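Local coordinates for protein Phospholipase/Carboxylesterase (Dyadobacter fermentans, PDB 4H0C) that probably hydrolyses carboxylic esters, perhaps including palmitoyl groups on proteins, as an alpha/beta-hydrolase of the phospholipase/carboxylesterase family, at residues Lys43-Asp48 / Asp199-Val204; Cys112-Tyr117 / Gly126-Phe131. All coordinates share one frame; numbering follows the deposited sequence.

Interaction 1: residues Lys43-Asp48 / Asp199-Val204; sequences KVLKLD and DEIQLV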
ATOM      1  N   LYS A  43       5.500   5.278  15.293  1.00 19.07           N
ATOM      2  CA  LYS A  43       6.064   6.301  16.176  1.00 19.54           C
ATOM      3  C   LYS A  43       5.703   7.720  15.730  1.00 19.25           C
ATOM      4  O   LYS A  43       5.768   8.648  16.534  1.00 22.49           O
ATOM      5  CB  LYS A  43       7.576   6.146  16.303  1.00 23.67           C
ATOM      6  CG  LYS A  43       7.998   4.923  17.105  1.00 32.84           C
ATOM      7  CD  LYS A  43       9.505   4.770  17.056  1.00 44.70           C
ATOM      8  CE  LYS A  43       9.944   3.399  17.537  1.00 52.33           C
ATOM      9  NZ  LYS A  43      11.364   3.159  17.169  1.00 57.08           N
ATOM     10  N   VAL A  44       5.325   7.884  14.456  1.00 22.17           N
ATOM     11  CA  VAL A  44       5.029   9.208  13.868  1.00 20.94           C
ATOM     12  C   VAL A  44       3.651   9.300  13.189  1.00 20.89           C
ATOM     13  O   VAL A  44       3.085  10.392  13.092  1.00 23.10           O
ATOM     14  CB  VAL A  44       6.150   9.732  12.917  1.00 20.88           C
ATOM     15  CG1 VAL A  44       7.441   9.964  13.691  1.00 25.11           C
ATOM     16  CG2 VAL A  44       6.384   8.805  11.719  1.00 20.50           C
ATOM     17  N   LEU A  45       3.119   8.168  12.720  1.00 16.82           N
ATOM     18  CA  LEU A  45       1.756   8.104  12.201  1.00 16.47           C
ATOM     19  C   LEU A  45       0.757   7.826  13.320  1.00 17.74           C
ATOM     20  O   LEU A  45       1.060   7.070  14.260  1.00 19.55           O
ATOM     21  CB  LEU A  45       1.650   6.989  11.160  1.00 16.74           C
ATOM     22  CG  LEU A  45       2.384   7.226   9.844  1.00 18.24           C
ATOM     23  CD1 LEU A  45       2.379   5.959   8.997  1.00 22.25           C
ATOM     24  CD2 LEU A  45       1.759   8.384   9.070  1.00 22.66           C
ATOM     25  N   LYS A  46      -0.428   8.439  13.216  1.00 16.19           N
ATOM     26  CA  LYS A  46      -1.506   8.256  14.201  1.00 15.41           C
ATOM     27  C   LYS A  46      -2.173   6.893  13.992  1.00 18.82           C
ATOM     28  O   LYS A  46      -3.217   6.802  13.335  1.00 20.45           O
ATOM     29  CB  LYS A  46      -2.525   9.411  14.060  1.00 16.76           C
ATOM     30  CG  LYS A  46      -3.640   9.433  15.093  1.00 20.51           C
ATOM     31  CD  LYS A  46      -4.414  10.757  15.096  1.00 28.62           C
ATOM     32  CE  LYS A  46      -5.914  10.556  15.285  1.00 35.00           C
ATOM     33  NZ  LYS A  46      -6.335   9.408  16.136  1.00 45.08           N
ATOM     34  N   LEU A  47      -1.567   5.840  14.551  1.00 17.17           N
ATOM     35  CA  LEU A  47      -2.072   4.464  14.388  1.00 15.76           C
ATOM     36  C   LEU A  47      -2.395   3.827  15.735  1.00 17.37           C
ATOM     37  O   LEU A  47      -2.496   2.609  15.849  1.00 18.39           O
ATOM     38  CB  LEU A  47      -1.037   3.611  13.657  1.00 16.01           C
ATOM     39  CG  LEU A  47      -0.682   4.126  12.256  1.00 16.91           C
ATOM     40  CD1 LEU A  47       0.502   3.343  11.732  1.00 20.12           C
ATOM     41  CD2 LEU A  47      -1.878   4.025  11.312  1.00 18.04           C
ATOM     42  N   ASP A  48      -2.539   4.650  16.765  1.00 20.53           N
ATOM     43  CA  ASP A  48      -2.607   4.121  18.127  1.00 19.57           C
ATOM     44  C   ASP A  48      -3.893   3.324  18.419  1.00 20.60           C
ATOM     45  O   ASP A  48      -3.925   2.565  19.385  1.00 20.92           O
ATOM     46  CB  ASP A  48      -2.388   5.235  19.146  1.00 21.02           C
ATOM     47  CG  ASP A  48      -3.536   6.193  19.184  1.00 23.77           C
ATOM     48  OD1 ASP A  48      -3.675   6.972  18.218  1.00 29.00           O
ATOM     49  OD2 ASP A  48      -4.299   6.160  20.177  1.00 26.29           O
ATOM     50  N   ASP A 199       6.166  16.503   6.075  1.00 25.48           N
ATOM     51  CA  ASP A 199       4.916  17.113   5.606  1.00 26.90           C
ATOM     52  C   ASP A 199       3.873  16.037   5.267  1.00 21.85           C
ATOM     53  O   ASP A 199       2.675  16.189   5.568  1.00 25.73           O
ATOM     54  CB  ASP A 199       5.176  18.004   4.392  1.00 32.11           C
ATOM     55  CG  ASP A 199       5.753  19.393   4.762  1.00 45.65           C
ATOM     56  OD1 ASP A 199       5.978  20.161   3.811  1.00 66.84           O
ATOM     57  OD2 ASP A 199       5.998  19.733   5.954  1.00 50.95           O
ATOM     58  N   GLU A 200       4.331  14.956   4.646  1.00 18.92           N
ATOM     59  CA  GLU A 200       3.461  13.834   4.283  1.00 15.36           C
ATOM     60  C   GLU A 200       2.896  13.195   5.534  1.00 17.83           C
ATOM     61  O   GLU A 200       1.712  12.877   5.583  1.00 19.00           O
ATOM     62  CB  GLU A 200       4.225  12.780   3.481  1.00 18.32           C
ATOM     63  CG  GLU A 200       4.496  13.183   2.051  1.00 19.13           C
ATOM     64  CD  GLU A 200       5.554  12.312   1.412  1.00 22.17           C
ATOM     65  OE1 GLU A 200       6.743  12.663   1.548  1.00 20.21           O
ATOM     66  OE2 GLU A 200       5.188  11.287   0.779  1.00 18.87           O
ATOM     67  N   ILE A 201       3.742  13.045   6.550  1.00 19.38           N
ATOM     68  CA  ILE A 201       3.314  12.447   7.817  1.00 17.41           C
ATOM     69  C   ILE A 201       2.207  13.279   8.473  1.00 18.51           C
ATOM     70  O   ILE A 201       1.173  12.716   8.862  1.00 20.07           O
ATOM     71  CB  ILE A 201       4.495  12.254   8.800  1.00 18.63           C
ATOM     72  CG1 ILE A 201       5.483  11.215   8.249  1.00 19.74           C
ATOM     73  CG2 ILE A 201       3.997  11.841  10.195  1.00 19.76           C
ATOM     74  CD1 ILE A 201       4.906   9.818   8.093  1.00 21.95           C
ATOM     75  N   GLN A 202       2.424  14.596   8.584  1.00 22.34           N
ATOM     76  CA  GLN A 202       1.438  15.495   9.202  1.00 23.35           C
ATOM     77  C   GLN A 202       0.150  15.494   8.398  1.00 22.59           C
ATOM     78  O   GLN A 202      -0.950  15.502   8.969  1.00 25.26           O
ATOM     79  CB  GLN A 202       1.908  16.948   9.232  1.00 27.77           C
ATOM     80  CG  GLN A 202       3.184  17.269   9.983  1.00 38.40           C
ATOM     81  CD  GLN A 202       3.438  18.774  10.017  1.00 42.01           C
ATOM     82  OE1 GLN A 202       4.412  19.271   9.434  1.00 53.95           O
ATOM     83  NE2 GLN A 202       2.543  19.515  10.684  1.00 47.49           N
ATOM     84  N   LEU A 203       0.294  15.550   7.073  1.00 21.02           N
ATOM     85  CA  LEU A 203      -0.869  15.625   6.209  1.00 19.18           C
ATOM     86  C   LEU A 203      -1.714  14.372   6.340  1.00 17.51           C
ATOM     87  O   LEU A 203      -2.944  14.461   6.439  1.00 18.80           O
ATOM     88  CB  LEU A 203      -0.478  15.887   4.758  1.00 22.11           C
ATOM     89  CG  LEU A 203      -1.647  16.159   3.810  1.00 22.37           C
ATOM     90  CD1 LEU A 203      -2.612  17.211   4.359  1.00 25.03           C
ATOM     91  CD2 LEU A 203      -1.064  16.560   2.460  1.00 27.73           C
ATOM     92  N   VAL A 204      -1.058  13.214   6.370  1.00 16.25           N
ATOM     93  CA  VAL A 204      -1.784  11.956   6.529  1.00 16.25           C
ATOM     94  C   VAL A 204      -2.475  11.925   7.902  1.00 15.89           C
ATOM     95  O   VAL A 204      -3.628  11.482   8.029  1.00 17.81           O
ATOM     96  CB  VAL A 204      -0.867  10.738   6.293  1.00 17.41           C
ATOM     97  CG1 VAL A 204      -1.513   9.471   6.816  1.00 18.64           C
ATOM     98  CG2 VAL A 204      -0.589  10.602   4.795  1.00 16.39           C
TER
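Ile-201, on helix 198-206, meets both Val-44 and Leu-45 of the loop that leads into strand 50-55, and every direct contact between the two segments is van der Waals in kind. Its CD1 packs 3.6 Å from Leu-45 CD2, and the same CD1 lies 4.0 Å from Val-44 CG2; each of these side chains runs nearly perpendicular to the isoleucine. With CG1 anti to the carbonyl carbon (chi1 -66°), Ile-201 splits its two branches: CD1 reaches both loop side chains, while CG2, anti to the backbone N, rests 3.4 Å from Val-44 O. One turn on, Val-204 CG1 touches Leu-45 CD2 at 4.1 Å, so a single leucine methyl bridges two successive positions of the helix face. Replacing Ile-201 by an alanine would probably open a gap beside Leu-45 CD2 and deprive Val-44 of its apolar neighbour.

Polar bonding comes from the next residue of the helix, Asn-205, whose OD1 accepts from Lys-46 N and whose ND2 donates to Val-44 O. Within the loop, Lys-46 centres an inverse gamma turn, its Leu-47 N to Leu-45 O bond being weak. Together these contacts fasten the loop between helix 35-39 and strand 50-55 to helix 198-206, the last helix of the chain, which packs on the central sheet of an alpha/beta-hydrolase fold.

Interaction 2: residues Cys112-Tyr117 / Gly126-Phe131; sequences CLTLEY and GGIIAF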
ATOM      1  N   CYS A 112       3.286   0.800  -4.057  1.00 12.01           N
ATOM      2  CA  CYS A 112       2.810   0.229  -5.313  1.00 11.67           C
ATOM      3  C   CYS A 112       1.959  -1.011  -5.049  1.00 12.65           C
ATOM      4  O   CYS A 112       0.891  -1.171  -5.635  1.00 13.84           O
ATOM      5  CB  CYS A 112       3.990  -0.143  -6.209  1.00 13.14           C
ATOM      6  SG  CYS A 112       4.973   1.291  -6.655  1.00 15.87           S
ATOM      7  N   LEU A 113       2.451  -1.893  -4.185  1.00 12.52           N
ATOM      8  CA  LEU A 113       1.705  -3.090  -3.815  1.00 11.96           C
ATOM      9  C   LEU A 113       0.375  -2.728  -3.129  1.00 12.71           C
ATOM     10  O   LEU A 113      -0.666  -3.368  -3.388  1.00 10.98           O
ATOM     11  CB  LEU A 113       2.545  -3.990  -2.922  1.00 11.97           C
ATOM     12  CG  LEU A 113       1.872  -5.316  -2.531  1.00 13.15           C
ATOM     13  CD1 LEU A 113       1.456  -6.172  -3.733  1.00 17.64           C
ATOM     14  CD2 LEU A 113       2.806  -6.096  -1.602  1.00 14.25           C
ATOM     15  N   THR A 114       0.411  -1.704  -2.273  1.00 12.28           N
ATOM     16  CA  THR A 114      -0.784  -1.219  -1.596  1.00 11.14           C
ATOM     17  C   THR A 114      -1.837  -0.803  -2.628  1.00  9.89           C
ATOM     18  O   THR A 114      -3.001  -1.195  -2.519  1.00 10.36           O
ATOM     19  CB  THR A 114      -0.478  -0.015  -0.675  1.00 12.71           C
ATOM     20  OG1 THR A 114       0.295  -0.444   0.449  1.00 13.84           O
ATOM     21  CG2 THR A 114      -1.782   0.659  -0.206  1.00 12.44           C
ATOM     22  N   LEU A 115      -1.431   0.024  -3.595  1.00 10.84           N
ATOM     23  CA  LEU A 115      -2.363   0.544  -4.608  1.00 10.11           C
ATOM     24  C   LEU A 115      -2.869  -0.597  -5.487  1.00 10.82           C
ATOM     25  O   LEU A 115      -4.055  -0.667  -5.788  1.00 11.59           O
ATOM     26  CB  LEU A 115      -1.690   1.598  -5.471  1.00 10.51           C
ATOM     27  CG  LEU A 115      -1.449   2.915  -4.721  1.00 10.39           C
ATOM     28  CD1 LEU A 115      -0.611   3.801  -5.618  1.00 12.45           C
ATOM     29  CD2 LEU A 115      -2.768   3.622  -4.346  1.00 12.66           C
ATOM     30  N   GLU A 116      -1.972  -1.506  -5.872  1.00 11.50           N
ATOM     31  CA  GLU A 116      -2.343  -2.594  -6.772  1.00 11.72           C
ATOM     32  C   GLU A 116      -3.326  -3.529  -6.084  1.00 10.68           C
ATOM     33  O   GLU A 116      -4.339  -3.921  -6.672  1.00 11.81           O
ATOM     34  CB  GLU A 116      -1.102  -3.356  -7.258  1.00 12.19           C
ATOM     35  CG  GLU A 116      -1.355  -4.364  -8.387  1.00 14.92           C
ATOM     36  CD  GLU A 116      -1.882  -3.755  -9.686  1.00 14.87           C
ATOM     37  OE1 GLU A 116      -1.641  -2.541  -9.953  1.00 15.58           O
ATOM     38  OE2 GLU A 116      -2.519  -4.520 -10.461  1.00 16.13           O
ATOM     39  N   TYR A 117      -3.070  -3.849  -4.815  1.00 11.49           N
ATOM     40  CA  TYR A 117      -3.987  -4.722  -4.096  1.00 11.03           C
ATOM     41  C   TYR A 117      -5.363  -4.095  -3.892  1.00 11.03           C
ATOM     42  O   TYR A 117      -6.398  -4.722  -4.154  1.00 11.71           O
ATOM     43  CB  TYR A 117      -3.430  -5.178  -2.727  1.00 11.22           C
ATOM     44  CG  TYR A 117      -4.484  -5.959  -1.978  1.00 11.00           C
ATOM     45  CD1 TYR A 117      -4.675  -7.310  -2.248  1.00 11.91           C
ATOM     46  CD2 TYR A 117      -5.368  -5.330  -1.081  1.00 11.80           C
ATOM     47  CE1 TYR A 117      -5.676  -8.034  -1.605  1.00 12.68           C
ATOM     48  CE2 TYR A 117      -6.366  -6.051  -0.435  1.00 11.98           C
ATOM     49  CZ  TYR A 117      -6.524  -7.393  -0.710  1.00 12.39           C
ATOM     50  OH  TYR A 117      -7.510  -8.123  -0.094  1.00 16.55           O
ATOM     51  N   GLY A 126     -11.038   1.757   5.436  1.00 11.72           N
ATOM     52  CA  GLY A 126     -10.832   2.875   6.352  1.00 12.08           C
ATOM     53  C   GLY A 126     -10.070   4.022   5.711  1.00 12.95           C
ATOM     54  O   GLY A 126     -10.430   5.188   5.866  1.00 15.21           O
ATOM     55  N   GLY A 127      -9.030   3.692   4.962  1.00 13.14           N
ATOM     56  CA  GLY A 127      -8.190   4.689   4.308  1.00 12.34           C
ATOM     57  C   GLY A 127      -6.983   4.004   3.705  1.00 12.85           C
ATOM     58  O   GLY A 127      -6.619   2.894   4.125  1.00 14.49           O
ATOM     59  N   ILE A 128      -6.376   4.634   2.704  1.00 12.07           N
ATOM     60  CA  ILE A 128      -5.249   4.046   1.994  1.00 11.02           C
ATOM     61  C   ILE A 128      -4.163   5.098   1.858  1.00 10.58           C
ATOM     62  O   ILE A 128      -4.420   6.200   1.387  1.00 12.28           O
ATOM     63  CB  ILE A 128      -5.693   3.532   0.595  1.00 10.41           C
ATOM     64  CG1 ILE A 128      -6.742   2.415   0.760  1.00 11.92           C
ATOM     65  CG2 ILE A 128      -4.488   3.030  -0.186  1.00 11.32           C
ATOM     66  CD1 ILE A 128      -7.537   2.080  -0.507  1.00 12.06           C
ATOM     67  N   ILE A 129      -2.954   4.768   2.308  1.00 11.46           N
ATOM     68  CA  ILE A 129      -1.828   5.704   2.273  1.00 10.85           C
ATOM     69  C   ILE A 129      -0.716   5.127   1.410  1.00 11.22           C
ATOM     70  O   ILE A 129      -0.124   4.083   1.740  1.00 13.93           O
ATOM     71  CB  ILE A 129      -1.310   5.947   3.699  1.00 12.13           C
ATOM     72  CG1 ILE A 129      -2.430   6.476   4.608  1.00 14.01           C
ATOM     73  CG2 ILE A 129      -0.129   6.898   3.653  1.00 15.27           C
ATOM     74  CD1 ILE A 129      -2.186   6.139   6.070  1.00 16.58           C
ATOM     75  N   ALA A 130      -0.445   5.778   0.281  1.00 10.93           N
ATOM     76  CA  ALA A 130       0.568   5.315  -0.661  1.00 11.75           C
ATOM     77  C   ALA A 130       1.676   6.343  -0.786  1.00 12.67           C
ATOM     78  O   ALA A 130       1.617   7.266  -1.626  1.00 14.08           O
ATOM     79  CB  ALA A 130      -0.060   5.015  -2.017  1.00 13.01           C
ATOM     80  N   PHE A 131       2.681   6.221   0.088  1.00 15.51           N
ATOM     81  CA  PHE A 131       3.840   7.125   0.053  1.00 14.69           C
ATOM     82  C   PHE A 131       4.747   6.725  -1.101  1.00 15.87           C
ATOM     83  O   PHE A 131       5.431   5.702  -1.033  1.00 16.79           O
ATOM     84  CB  PHE A 131       4.667   7.060   1.351  1.00 15.94           C
ATOM     85  CG  PHE A 131       3.948   7.537   2.591  1.00 17.35           C
ATOM     86  CD1 PHE A 131       3.482   8.847   2.704  1.00 19.33           C
ATOM     87  CD2 PHE A 131       3.794   6.672   3.689  1.00 18.40           C
ATOM     88  CE1 PHE A 131       2.858   9.279   3.873  1.00 17.93           C
ATOM     89  CE2 PHE A 131       3.185   7.099   4.856  1.00 19.10           C
ATOM     90  CZ  PHE A 131       2.703   8.409   4.952  1.00 18.87           C
TER
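Helix 112-117 and strand 127-131 run roughly antiparallel, at 142° between their N-to-C directions with axes 8.0 Å apart at closest approach, and the nearest CA pair is Thr-114 with Ala-130. Ile-128 and Ala-130, alternate residues of the strand, direct their CB atoms toward the helix, whereas Ile-129 between them points away.

Two separate apolar meetings result. Thr-114 and Ile-128 lie side by side with their chains running in opposite senses, their CG2 methyls touching at 3.6 Å. The threonine's chi1 of -69° sets CG2 anti to its own N and thereby presents the methyl to the strand, while OG1 hydrogen-bonds to Gly-110 O one turn earlier in the helix. At Ala-130 the leucine fork sits over a single methyl: CB lies 3.7 Å from Leu-115 CG and 3.8 Å from both Leu-115 CD1 and Leu-115 CD2, so the fork straddles the methyl almost evenly. Leu-115 also reaches Ile-156 of the adjacent strand 153-160, and Ile-128 touches Val-154 there, which extends the packing across the sheet.

This face seats helix 109-120, which follows the probable nucleophile elbow, against the sheet in the 102-107, 109-120, 127-131 beta-alpha-beta unit. Chemically, no hydrogen bond joins the two segments and all five touching residues are buried; cohesion therefore rests on apolar packing, with the threonine hydroxyl satisfied inside its own helix.

From the N terminus, the chain first passes 43-48, then 112-117 and soon afterwards 126-131, where interaction 2 closes a short loop with eight intervening residues. Only at 199-204 does interaction 1 close its much longer loop of 150 intervening residues, so interaction 2 is nested within it and the two do not cross. Their centres lie 15 Å apart, yet they touch directly through strand 127-131: Val-204 CG1 packs 3.5 Å from Ile-129 CD1, and Ile-201 and Val-204 reach the Phe-131 ring. The strand is thus sandwiched, with helix 109-120 on one face and helix 198-206 on the other, the latter also carrying the loop before strand 50-55.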